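Ornithine carbamoyltransferase (Giardia intestinalis, PDB 3GRF) probably interconverts ornithine plus carbamoyl phosphate with citrulline plus phosphate, a step of the parasite's arginine degradation pathway. Local coordinates at residues Phe164-Ser170 with Glu188-Pro194. Sequence-based numbering, arbitrary orientation.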
loop_
_atom_site.group_PDB
_atom_site.type_symbol
_atom_site.label_atom_id
_atom_site.label_comp_id
_atom_site.label_asym_id
_atom_site.label_seq_id
_atom_site.Cartn_x
_atom_site.Cartn_y
_atom_site.Cartn_z
ATOM N N PHE A 164 34.632 -16.459 8.644
ATOM C CA PHE A 164 33.664 -15.387 8.892
ATOM C C PHE A 164 33.869 -14.886 10.341
ATOM O O PHE A 164 34.076 -15.687 11.256
ATOM C CB PHE A 164 32.242 -15.901 8.658
ATOM C CG PHE A 164 31.153 -14.873 8.968
ATOM C CD1 PHE A 164 30.629 -14.077 7.965
ATOM C CD2 PHE A 164 30.677 -14.702 10.279
ATOM C CE1 PHE A 164 29.648 -13.136 8.248
ATOM C CE2 PHE A 164 29.714 -13.792 10.558
ATOM C CZ PHE A 164 29.204 -12.992 9.564
ATOM N N ALA A 165 33.857 -13.579 10.567
ATOM C CA ALA A 165 33.806 -13.099 11.971
ATOM C C ALA A 165 32.716 -12.051 12.235
ATOM O O ALA A 165 32.540 -11.161 11.419
ATOM C CB ALA A 165 35.179 -12.541 12.413
ATOM N N TYR A 166 32.007 -12.181 13.367
ATOM C CA TYR A 166 30.996 -11.235 13.792
ATOM C C TYR A 166 31.655 -10.472 14.946
ATOM O O TYR A 166 32.267 -11.101 15.806
ATOM C CB TYR A 166 29.678 -11.887 14.290
ATOM C CG TYR A 166 28.776 -10.788 14.789
ATOM C CD1 TYR A 166 28.797 -10.372 16.150
ATOM C CD2 TYR A 166 28.002 -10.081 13.902
ATOM C CE1 TYR A 166 28.038 -9.275 16.554
ATOM C CE2 TYR A 166 27.231 -8.996 14.297
ATOM C CZ TYR A 166 27.275 -8.587 15.630
ATOM O OH TYR A 166 26.519 -7.525 16.038
ATOM N N CYS A 167 31.600 -9.131 14.924
ATOM C CA CYS A 167 32.215 -8.319 16.000
ATOM C C CYS A 167 31.126 -7.520 16.660
ATOM O O CYS A 167 30.281 -6.980 15.971
ATOM C CB CYS A 167 33.325 -7.379 15.493
ATOM S SG CYS A 167 34.916 -8.178 15.284
ATOM N N GLY A 168 31.163 -7.421 17.991
ATOM C CA GLY A 168 30.200 -6.567 18.656
ATOM C C GLY A 168 29.330 -7.280 19.656
ATOM O O GLY A 168 29.701 -8.341 20.180
ATOM N N ASP A 169 28.195 -6.660 19.941
ATOM C CA ASP A 169 27.159 -7.223 20.791
ATOM C C ASP A 169 26.593 -8.482 20.197
ATOM O O ASP A 169 25.930 -8.458 19.129
ATOM C CB ASP A 169 26.013 -6.246 20.986
ATOM C CG ASP A 169 25.041 -6.713 22.040
ATOM O OD1 ASP A 169 25.215 -7.842 22.572
ATOM O OD2 ASP A 169 24.117 -5.936 22.341
ATOM N N SER A 170 26.846 -9.586 20.898
ATOM C CA SER A 170 26.615 -10.872 20.297
ATOM C C SER A 170 25.501 -11.624 20.960
ATOM O O SER A 170 25.237 -12.789 20.634
ATOM C CB SER A 170 27.928 -11.663 20.201
ATOM O OG SER A 170 28.819 -10.967 19.318
ATOM N N GLU A 188 33.810 -21.635 9.191
ATOM C CA GLU A 188 34.424 -21.230 10.438
ATOM C C GLU A 188 33.823 -19.866 10.829
ATOM O O GLU A 188 33.930 -18.877 10.105
ATOM C CB GLU A 188 35.938 -21.177 10.265
ATOM C CG GLU A 188 36.647 -20.639 11.449
ATOM C CD GLU A 188 37.595 -21.632 12.053
ATOM O OE1 GLU A 188 37.235 -22.841 12.073
ATOM O OE2 GLU A 188 38.683 -21.205 12.522
ATOM N N CYS A 189 33.105 -19.841 11.933
ATOM C CA CYS A 189 32.460 -18.591 12.347
ATOM C C CYS A 189 33.164 -18.182 13.653
ATOM O O CYS A 189 33.236 -18.976 14.573
ATOM C CB CYS A 189 30.958 -18.830 12.540
ATOM S SG CYS A 189 29.715 -17.703 11.721
ATOM N N HIS A 190 33.685 -16.962 13.745
ATOM C CA HIS A 190 34.285 -16.467 15.020
ATOM C C HIS A 190 33.350 -15.393 15.575
ATOM O O HIS A 190 33.023 -14.437 14.874
ATOM C CB HIS A 190 35.638 -15.780 14.790
ATOM C CG HIS A 190 36.729 -16.673 14.299
ATOM N ND1 HIS A 190 36.530 -17.991 13.930
ATOM C CD2 HIS A 190 38.050 -16.427 14.129
ATOM C CE1 HIS A 190 37.683 -18.506 13.536
ATOM N NE2 HIS A 190 38.619 -17.576 13.644
ATOM N N VAL A 191 32.933 -15.519 16.828
ATOM C CA VAL A 191 32.098 -14.487 17.414
ATOM C C VAL A 191 32.916 -13.656 18.369
ATOM O O VAL A 191 33.436 -14.174 19.369
ATOM C CB VAL A 191 30.867 -15.059 18.109
ATOM C CG1 VAL A 191 30.048 -13.925 18.691
ATOM C CG2 VAL A 191 30.033 -15.927 17.118
ATOM N N CYS A 192 33.120 -12.392 17.980
ATOM C CA CYS A 192 34.036 -11.513 18.744
ATOM C C CYS A 192 33.259 -10.580 19.639
ATOM O O CYS A 192 32.728 -9.570 19.210
ATOM C CB CYS A 192 34.970 -10.791 17.762
ATOM S SG CYS A 192 35.931 -11.906 16.684
ATOM N N CYS A 193 33.196 -10.922 20.898
ATOM C CA CYS A 193 32.316 -10.157 21.769
ATOM C C CYS A 193 33.000 -9.868 23.096
ATOM O O CYS A 193 34.000 -10.490 23.421
ATOM C CB CYS A 193 31.012 -10.903 22.005
ATOM S SG CYS A 193 31.230 -12.566 22.688
ATOM N N PRO A 194 32.441 -8.912 23.862
ATOM C CA PRO A 194 32.929 -8.657 25.207
ATOM C C PRO A 194 32.705 -9.852 26.123
ATOM O O PRO A 194 31.602 -10.407 26.206
ATOM C CB PRO A 194 32.088 -7.466 25.663
ATOM C CG PRO A 194 31.548 -6.826 24.400
ATOM C CD PRO A 194 31.348 -7.981 23.480
#
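F164 and C189 are paired in two parallel strands and turn their side chains to the same face of the sheet, the one covered by helix 173-185. A chi1 of 177° swings the F164 ring away from its own N and out over that face, and C189 SG lies obliquely beside it, 3.5 Å from F164 CD2. This sulfur is disulfide-bonded to C182 of the helix, so the flat apolar ring packs against a cystine that ties helix to strand. Y166 extends its ring over the same face, and its hydroxyl is hydrogen-bonded to D241.

On the other face A165 offers only a methyl group, suited to close pairing with H190: their CB atoms are 4.0 Å apart. The H190 imidazole stacks on F225. Farther along, C167 SG rests 3.6 Å from C192 CB, while its disulfide to C228 joins the strand to helix 228-232.

Five backbone hydrogen bonds join the segments; the last, G168 N to C192 O, falls just past the end of strand 164-167. G168 has phi/psi of 121/-159°, angles that favour glycine, and here the chain leaves the strand. S170 OG, anti to its own carbonyl carbon (chi1 -64°), donates back to G168 O at 2.9 Å, approaching from above the carbonyl plane. Its small side chain rests against both V191 and C193, and S170 CB stands only 3.4 Å from V191 CG1, a tight contact.

Strand 164-167, helix 173-185 and strand 188-192 form a beta-alpha-beta crossover in the Rossmann-like Asp/Orn-binding domain of the carbamoyltransferases.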